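Local atomic coordinates of putative glucosidase lplD, ALPHA-GALACTURONIDASE (Bacillus subtilis, PDB entry 3FEF), a protein that hydrolyses alpha-1,4-linked galacturonate, probably di-galacturonate in nature, releasing alpha-D-galacturonate with the help of NAD(+) and a manganese ion. Residues 205-210 and 386-391; 354-359 and 391-396; 362-367 and 376-381. One frame throughout, in Å; residues are numbered along the deposited sequence.

From the N terminus, the chain first supplies residues 205-210, where a magnesium ligand leads into strand 207-215; contact 1 closes there only when helix 383-405 arrives, 176 residues later. Contact 2 starts inside that span, in the loop 354-359, and ends on the next turn of the same helix, so contacts 1 and 2 cross and share Arg391. Contact 3, between strand 361-369 and the segment following strand 372-375, closes a short hairpin enclosed by both larger loops. Together they join two antiparallel sheets and the helix within the C-terminal family region. Direct evidence of their coupling is Asn355 ND2, 2.8 Å from Glu386 OE1, and Leu354 N, 3.0 Å from Gly379 O.

Contact 1. Residues 205-210 and 386-391; sequences NHFTWI and EMLAAR. With MG (magnesium ion), chain G.
Phe207 meets the helix through one corner of its ring: CE2 lies 4.1 Å from Leu388 CB, and CZ of the same ring is nearly as close to that carbon. The approach to the ring is oblique, and the two side chains cross at about a right angle. The next helix residue adds a looser touch, Phe207 CE2 to Ala389 CB at 4.4 Å. With CG anti to the backbone N (chi1 -164°), the phenyl group is carried off the start of strand 207-215 to where its CE2 meets helix 383-405. These are the antiparallel sheet and a long helix of the C-terminal region of a family 4 glycosyl hydrolase, joined here by apolar packing. Trp209, two residues along the strand, lays its NE1 over the centre of the Phe207 ring, 3.6 Å above the plane, while Phe276 also stacks with that phenyl group. One residue before Phe207, His206 binds the magnesium ion through NE2 at 2.3 Å; three waters and Cys169 are further ligands at a site assigned to manganese, the ion with which activity was shown. His206 ND1 is hydrogen-bonded to Thr110 OG1, which helps hold the imidazole's rotation, and His272 stacks with the ring.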
# COMPACT_ATOMS: atom_id res chain seq x y z
N ASN A 205 -10.38 10.38 17.49
CA ASN A 205 -10.82 11.29 18.55
C ASN A 205 -11.89 10.70 19.49
O ASN A 205 -12.86 10.08 19.05
CB ASN A 205 -11.33 12.61 17.92
CG ASN A 205 -11.62 13.68 18.97
OD1 ASN A 205 -10.74 14.10 19.75
ND2 ASN A 205 -12.86 14.09 19.02
N HIS A 206 -11.71 10.91 20.79
CA HIS A 206 -12.58 10.32 21.84
C HIS A 206 -12.51 8.81 21.97
O HIS A 206 -13.19 8.22 22.80
CB HIS A 206 -14.05 10.77 21.68
CG HIS A 206 -14.25 12.24 21.88
ND1 HIS A 206 -15.32 12.94 21.37
CD2 HIS A 206 -13.47 13.16 22.50
CE1 HIS A 206 -15.21 14.21 21.70
NE2 HIS A 206 -14.10 14.37 22.39
N PHE A 207 -11.68 8.18 21.14
CA PHE A 207 -11.46 6.73 21.20
C PHE A 207 -9.95 6.50 21.00
O PHE A 207 -9.53 5.81 20.07
CB PHE A 207 -12.27 6.03 20.11
CG PHE A 207 -12.43 4.53 20.32
CD1 PHE A 207 -13.00 4.03 21.50
CD2 PHE A 207 -12.02 3.63 19.35
CE1 PHE A 207 -13.16 2.65 21.69
CE2 PHE A 207 -12.16 2.26 19.54
CZ PHE A 207 -12.74 1.77 20.72
N THR A 208 -9.17 7.13 21.88
CA THR A 208 -7.73 7.10 21.87
C THR A 208 -7.19 6.14 22.93
O THR A 208 -7.81 5.93 23.97
CB THR A 208 -7.16 8.50 22.20
OG1 THR A 208 -8.00 9.10 23.19
CG2 THR A 208 -7.15 9.38 20.97
N TRP A 209 -6.02 5.56 22.65
CA TRP A 209 -5.47 4.53 23.49
C TRP A 209 -3.98 4.75 23.70
O TRP A 209 -3.26 5.20 22.80
CB TRP A 209 -5.71 3.15 22.85
CG TRP A 209 -7.18 2.87 22.73
CD1 TRP A 209 -8.04 3.41 21.82
CD2 TRP A 209 -7.96 2.01 23.57
NE1 TRP A 209 -9.31 2.93 22.04
CE2 TRP A 209 -9.29 2.06 23.10
CE3 TRP A 209 -7.65 1.19 24.66
CZ2 TRP A 209 -10.32 1.34 23.70
CZ3 TRP A 209 -8.68 0.46 25.26
CH2 TRP A 209 -9.99 0.54 24.78
N ILE A 210 -3.52 4.38 24.88
CA ILE A 210 -2.12 4.50 25.19
C ILE A 210 -1.55 3.12 25.31
O ILE A 210 -1.95 2.34 26.19
CB ILE A 210 -1.92 5.31 26.50
CG1 ILE A 210 -2.43 6.74 26.30
CG2 ILE A 210 -0.46 5.28 26.92
CD1 ILE A 210 -2.55 7.62 27.63
N GLU A 386 -8.78 -2.11 17.30
CA GLU A 386 -8.57 -1.78 15.89
C GLU A 386 -9.78 -2.22 15.03
O GLU A 386 -10.17 -1.53 14.10
CB GLU A 386 -7.26 -2.44 15.41
CG GLU A 386 -7.02 -2.43 13.92
CD GLU A 386 -5.87 -3.34 13.53
OE1 GLU A 386 -4.69 -3.07 13.89
OE2 GLU A 386 -6.13 -4.35 12.86
N MSE A 387 -10.38 -3.34 15.37
CA MSE A 387 -11.62 -3.74 14.71
C MSE A 387 -12.73 -2.72 14.93
O MSE A 387 -13.44 -2.33 14.00
CB MSE A 387 -12.06 -5.13 15.19
CG MSE A 387 -11.14 -6.26 14.77
SE MSE A 387 -11.32 -7.83 15.95
CE MSE A 387 -13.25 -8.05 15.79
N LEU A 388 -12.89 -2.26 16.16
CA LEU A 388 -13.90 -1.25 16.40
C LEU A 388 -13.57 0.07 15.66
O LEU A 388 -14.46 0.72 15.09
CB LEU A 388 -14.09 -1.03 17.91
CG LEU A 388 -14.93 -2.13 18.58
CD1 LEU A 388 -14.64 -2.23 20.08
CD2 LEU A 388 -16.43 -1.92 18.30
N ALA A 389 -12.30 0.45 15.68
CA ALA A 389 -11.89 1.75 15.12
C ALA A 389 -12.07 1.76 13.60
O ALA A 389 -12.50 2.76 13.06
CB ALA A 389 -10.46 2.08 15.48
N ALA A 390 -11.75 0.64 12.93
CA ALA A 390 -11.97 0.52 11.49
C ALA A 390 -13.45 0.66 11.18
O ALA A 390 -13.86 1.29 10.21
CB ALA A 390 -11.40 -0.81 10.93
N ARG A 391 -14.27 0.06 12.02
CA ARG A 391 -15.70 0.17 11.86
C ARG A 391 -16.23 1.61 11.95
O ARG A 391 -16.99 2.05 11.09
CB ARG A 391 -16.35 -0.72 12.90
CG ARG A 391 -17.85 -0.71 12.83
CD ARG A 391 -18.38 -1.94 13.52
NE ARG A 391 -19.80 -1.78 13.76
CZ ARG A 391 -20.48 -2.48 14.66
NH1 ARG A 391 -19.87 -3.38 15.42
NH2 ARG A 391 -21.77 -2.25 14.80
MG MG G . -12.89 16.28 22.83
O HOH W 1 -13.37 16.60 25.10
O HOH W 2 -11.87 18.36 23.37
O HOH W 3 -12.98 16.61 20.52

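Contact 2. Residues 354-359 and 391-396; sequences LNLPIQ and RHISNQ
Ile393 meets the loop 354-359 with both branches of its side chain. Its CB points toward that loop from helix 383-405, and the branches part there. CG2, anti to the backbone N, abuts the CG corner of the proline ring, 3.7 Å from Pro357 CG and 4.0 Å from Pro357 CD. CG1 takes the place anti to the carbonyl carbon (chi1 -72°), and the extended second torsion (chi2 174°) carries CD1 onward to Leu356. There Ile393 CD1 lies 3.7 Å from Leu356 CG and 4.0 Å from its CD2, with the leucine crossing at about a right angle. One isoleucine thus serves two consecutive loop residues, a methyl group for each. A serine here, lacking CG2 and CD1, is likely to open a gap against Pro357 and Leu356 and leave the leucine side chain freer to turn. The interface is small, 119 Å² in all, and its cross-segment contacts are entirely apolar; Leu356 and Ile393 are buried, whereas Pro357 is exposed. Polar ties lie around it: Pro357 O accepts from Asn349 ND2, and His392 NE2 is hydrogen-bonded to Phe276 O. The loop runs between strands 341-348 and 361-369, so the contact sets their connection against helix 383-405, whose Gln396 touches helix 149-159 and whose Ser394 packs on Met387 of the second subunit.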
# COMPACT_ATOMS: atom_id res chain seq x y z
N LEU A 354 -1.15 2.06 12.38
CA LEU A 354 -1.12 0.86 11.52
C LEU A 354 -2.49 0.23 11.29
O LEU A 354 -3.31 0.20 12.21
CB LEU A 354 -0.18 -0.21 12.12
CG LEU A 354 1.32 0.07 12.07
CD1 LEU A 354 2.21 -1.12 12.60
CD2 LEU A 354 1.70 0.45 10.65
N ASN A 355 -2.70 -0.31 10.09
CA ASN A 355 -3.90 -1.10 9.78
C ASN A 355 -5.21 -0.30 9.80
O ASN A 355 -6.26 -0.87 10.00
CB ASN A 355 -4.06 -2.31 10.72
CG ASN A 355 -2.78 -3.09 10.90
OD1 ASN A 355 -2.02 -3.32 9.95
ND2 ASN A 355 -2.52 -3.51 12.13
N LEU A 356 -5.13 1.01 9.63
CA LEU A 356 -6.34 1.84 9.59
C LEU A 356 -6.31 2.56 8.26
O LEU A 356 -5.23 2.88 7.78
CB LEU A 356 -6.35 2.86 10.74
CG LEU A 356 -7.29 2.72 11.95
CD1 LEU A 356 -7.52 1.29 12.39
CD2 LEU A 356 -6.83 3.57 13.12
N PRO A 357 -7.48 2.81 7.65
CA PRO A 357 -7.42 3.33 6.27
C PRO A 357 -6.58 4.60 6.17
O PRO A 357 -6.55 5.43 7.09
CB PRO A 357 -8.88 3.66 5.94
CG PRO A 357 -9.71 2.92 6.94
CD PRO A 357 -8.85 2.67 8.16
N ILE A 358 -5.90 4.78 5.05
CA ILE A 358 -5.15 5.99 4.87
C ILE A 358 -6.05 7.20 4.52
O ILE A 358 -7.12 7.04 3.93
CB ILE A 358 -3.98 5.76 3.89
CG1 ILE A 358 -4.15 6.56 2.62
CG2 ILE A 358 -3.79 4.29 3.63
CD1 ILE A 358 -2.87 7.26 2.28
N GLN A 359 -5.61 8.40 4.92
CA GLN A 359 -6.41 9.63 4.79
C GLN A 359 -7.40 9.83 5.93
O GLN A 359 -7.82 10.95 6.21
CB GLN A 359 -7.21 9.60 3.50
CG GLN A 359 -6.39 9.27 2.31
CD GLN A 359 -5.89 10.51 1.70
OE1 GLN A 359 -5.07 11.22 2.30
NE2 GLN A 359 -6.41 10.83 0.52
N ARG A 391 -14.27 0.06 12.02
CA ARG A 391 -15.70 0.17 11.86
C ARG A 391 -16.23 1.61 11.95
O ARG A 391 -16.99 2.05 11.09
CB ARG A 391 -16.35 -0.72 12.90
CG ARG A 391 -17.85 -0.71 12.83
CD ARG A 391 -18.38 -1.94 13.52
NE ARG A 391 -19.80 -1.78 13.76
CZ ARG A 391 -20.48 -2.48 14.66
NH1 ARG A 391 -19.87 -3.38 15.42
NH2 ARG A 391 -21.77 -2.25 14.80
N HIS A 392 -15.84 2.35 12.99
CA HIS A 392 -16.22 3.77 13.13
C HIS A 392 -15.65 4.63 12.01
O HIS A 392 -16.30 5.54 11.50
CB HIS A 392 -15.76 4.33 14.49
CG HIS A 392 -16.49 3.75 15.65
ND1 HIS A 392 -17.79 4.10 15.96
CD2 HIS A 392 -16.11 2.85 16.60
CE1 HIS A 392 -18.19 3.43 17.02
NE2 HIS A 392 -17.19 2.67 17.44
N ILE A 393 -14.40 4.38 11.66
CA ILE A 393 -13.83 5.06 10.52
C ILE A 393 -14.66 4.86 9.23
O ILE A 393 -14.96 5.84 8.55
CB ILE A 393 -12.35 4.72 10.36
CG1 ILE A 393 -11.56 5.43 11.48
CG2 ILE A 393 -11.85 5.15 8.98
CD1 ILE A 393 -10.13 5.07 11.53
N SER A 394 -15.03 3.61 8.91
CA SER A 394 -15.99 3.35 7.82
C SER A 394 -17.16 4.32 7.87
O SER A 394 -17.52 4.93 6.88
CB SER A 394 -16.61 1.96 7.96
OG SER A 394 -15.83 1.03 7.29
N ASN A 395 -17.78 4.40 9.03
CA ASN A 395 -18.93 5.27 9.25
C ASN A 395 -18.64 6.75 9.07
O ASN A 395 -19.42 7.50 8.43
CB ASN A 395 -19.53 4.99 10.63
CG ASN A 395 -20.05 3.58 10.73
OD1 ASN A 395 -20.16 2.89 9.70
ND2 ASN A 395 -20.32 3.12 11.95
N GLN A 396 -17.52 7.18 9.64
CA GLN A 396 -17.06 8.57 9.48
C GLN A 396 -16.77 8.93 8.01
O GLN A 396 -17.19 9.99 7.55
CB GLN A 396 -15.86 8.83 10.40
CG GLN A 396 -16.27 8.76 11.89
CD GLN A 396 -15.07 8.69 12.86
OE1 GLN A 396 -13.92 8.58 12.43
NE2 GLN A 396 -15.35 8.71 14.16

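Contact 3. Residues 362-367 and 376-381; sequences VETNAF and ILSGAL
The backbone carbonyl plane of Asn365 is approached on opposite faces: Ile376 N comes from one and Thr364 OG1 from the other. The pair belongs to a beta-hairpin, strand 361-369 returning through strand 372-375 in a three-stranded antiparallel sheet. Across it, Ile376 N donates to Asn365 O at 3.0 Å in a fairly straight bond (165° at the hydrogen), tilted 32° from the carbonyl plane. The threonine hydroxyl donates to the same oxygen from 2.9 Å, above that plane, so two donors grip one buried acceptor. Thr364 OG1 can do this because chi1 of 62° sets it between its own backbone N and carbonyl carbon. The Ile376 side chain reaches over the strand with its CD1, 4.0 Å from both Asn365 CB and Ala366 C. The side-chain amide of Asn365 points to another partner, with ND2 hydrogen-bonded to Val199 O in strand 197-202. Ile376 also packs on Gln374 of the third subunit. Farther along, Ser378 OG donates a hydrogen bond to Ile376 O at 2.9 Å and lies 3.7 Å from Thr364 CB. Water 4 completes the bridge, accepting from Asn365 N and donating to Ser378 OG, each 2.8 Å from the water oxygen.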
# COMPACT_ATOMS: atom_id res chain seq x y z
N VAL A 362 -6.92 10.40 12.11
CA VAL A 362 -6.53 9.70 13.34
C VAL A 362 -5.81 10.66 14.33
O VAL A 362 -5.24 11.69 13.94
CB VAL A 362 -5.66 8.47 13.00
CG1 VAL A 362 -6.48 7.45 12.12
CG2 VAL A 362 -4.43 8.92 12.22
N GLU A 363 -5.86 10.32 15.61
CA GLU A 363 -5.18 11.08 16.65
C GLU A 363 -3.89 10.37 17.10
O GLU A 363 -3.96 9.23 17.57
CB GLU A 363 -6.13 11.29 17.86
CG GLU A 363 -5.61 12.24 18.97
CD GLU A 363 -6.73 12.82 19.86
OE1 GLU A 363 -7.93 12.72 19.51
OE2 GLU A 363 -6.40 13.41 20.92
N THR A 364 -2.74 11.03 16.92
CA THR A 364 -1.45 10.56 17.45
C THR A 364 -0.63 11.75 17.89
O THR A 364 -1.02 12.91 17.67
CB THR A 364 -0.58 9.82 16.39
OG1 THR A 364 -0.26 10.73 15.33
CG2 THR A 364 -1.29 8.61 15.81
N ASN A 365 0.51 11.48 18.52
CA ASN A 365 1.53 12.50 18.68
C ASN A 365 2.02 13.00 17.34
O ASN A 365 2.01 12.26 16.35
CB ASN A 365 2.69 11.98 19.51
CG ASN A 365 2.34 11.88 20.97
OD1 ASN A 365 1.49 12.63 21.47
ND2 ASN A 365 2.94 10.93 21.66
N ALA A 366 2.44 14.26 17.32
CA ALA A 366 2.99 14.87 16.13
C ALA A 366 4.07 15.85 16.56
O ALA A 366 4.01 16.42 17.65
CB ALA A 366 1.91 15.57 15.33
N PHE A 367 5.09 15.99 15.72
CA PHE A 367 6.21 16.89 15.97
C PHE A 367 5.82 18.19 15.31
O PHE A 367 5.46 18.22 14.13
CB PHE A 367 7.50 16.36 15.32
CG PHE A 367 8.68 17.31 15.44
CD1 PHE A 367 9.09 17.77 16.69
CD2 PHE A 367 9.39 17.72 14.32
CE1 PHE A 367 10.19 18.64 16.82
CE2 PHE A 367 10.48 18.61 14.45
CZ PHE A 367 10.88 19.06 15.70
N ILE A 376 3.93 11.28 14.23
CA ILE A 376 4.91 10.33 14.70
C ILE A 376 4.31 8.92 14.55
O ILE A 376 3.17 8.69 14.96
CB ILE A 376 5.25 10.65 16.17
CG1 ILE A 376 6.06 11.96 16.22
CG2 ILE A 376 6.00 9.51 16.83
CD1 ILE A 376 6.18 12.59 17.60
N LEU A 377 5.04 8.02 13.92
CA LEU A 377 4.60 6.64 13.76
C LEU A 377 4.38 6.00 15.13
O LEU A 377 5.29 5.92 15.93
CB LEU A 377 5.62 5.84 12.94
CG LEU A 377 5.83 6.38 11.52
CD1 LEU A 377 6.69 5.41 10.68
CD2 LEU A 377 4.49 6.67 10.82
N SER A 378 3.15 5.60 15.40
CA SER A 378 2.76 5.17 16.73
C SER A 378 2.39 3.70 16.86
O SER A 378 1.99 3.26 17.93
CB SER A 378 1.62 6.06 17.22
OG SER A 378 2.10 7.41 17.32
N GLY A 379 2.49 2.94 15.76
CA GLY A 379 2.23 1.50 15.80
C GLY A 379 0.76 1.12 15.72
O GLY A 379 -0.03 1.83 15.12
N ALA A 380 0.42 -0.03 16.30
CA ALA A 380 -0.91 -0.64 16.21
C ALA A 380 -1.72 -0.52 17.51
O ALA A 380 -1.17 -0.50 18.60
CB ALA A 380 -0.79 -2.16 15.83
N LEU A 381 -3.04 -0.50 17.38
CA LEU A 381 -3.94 -0.63 18.51
C LEU A 381 -4.03 -2.09 18.91
O LEU A 381 -3.60 -2.95 18.16
CB LEU A 381 -5.33 -0.12 18.09
CG LEU A 381 -5.38 1.40 17.78
CD1 LEU A 381 -6.52 1.72 16.80
CD2 LEU A 381 -5.54 2.18 19.07
O HOH W 4 1.23 9.00 19.48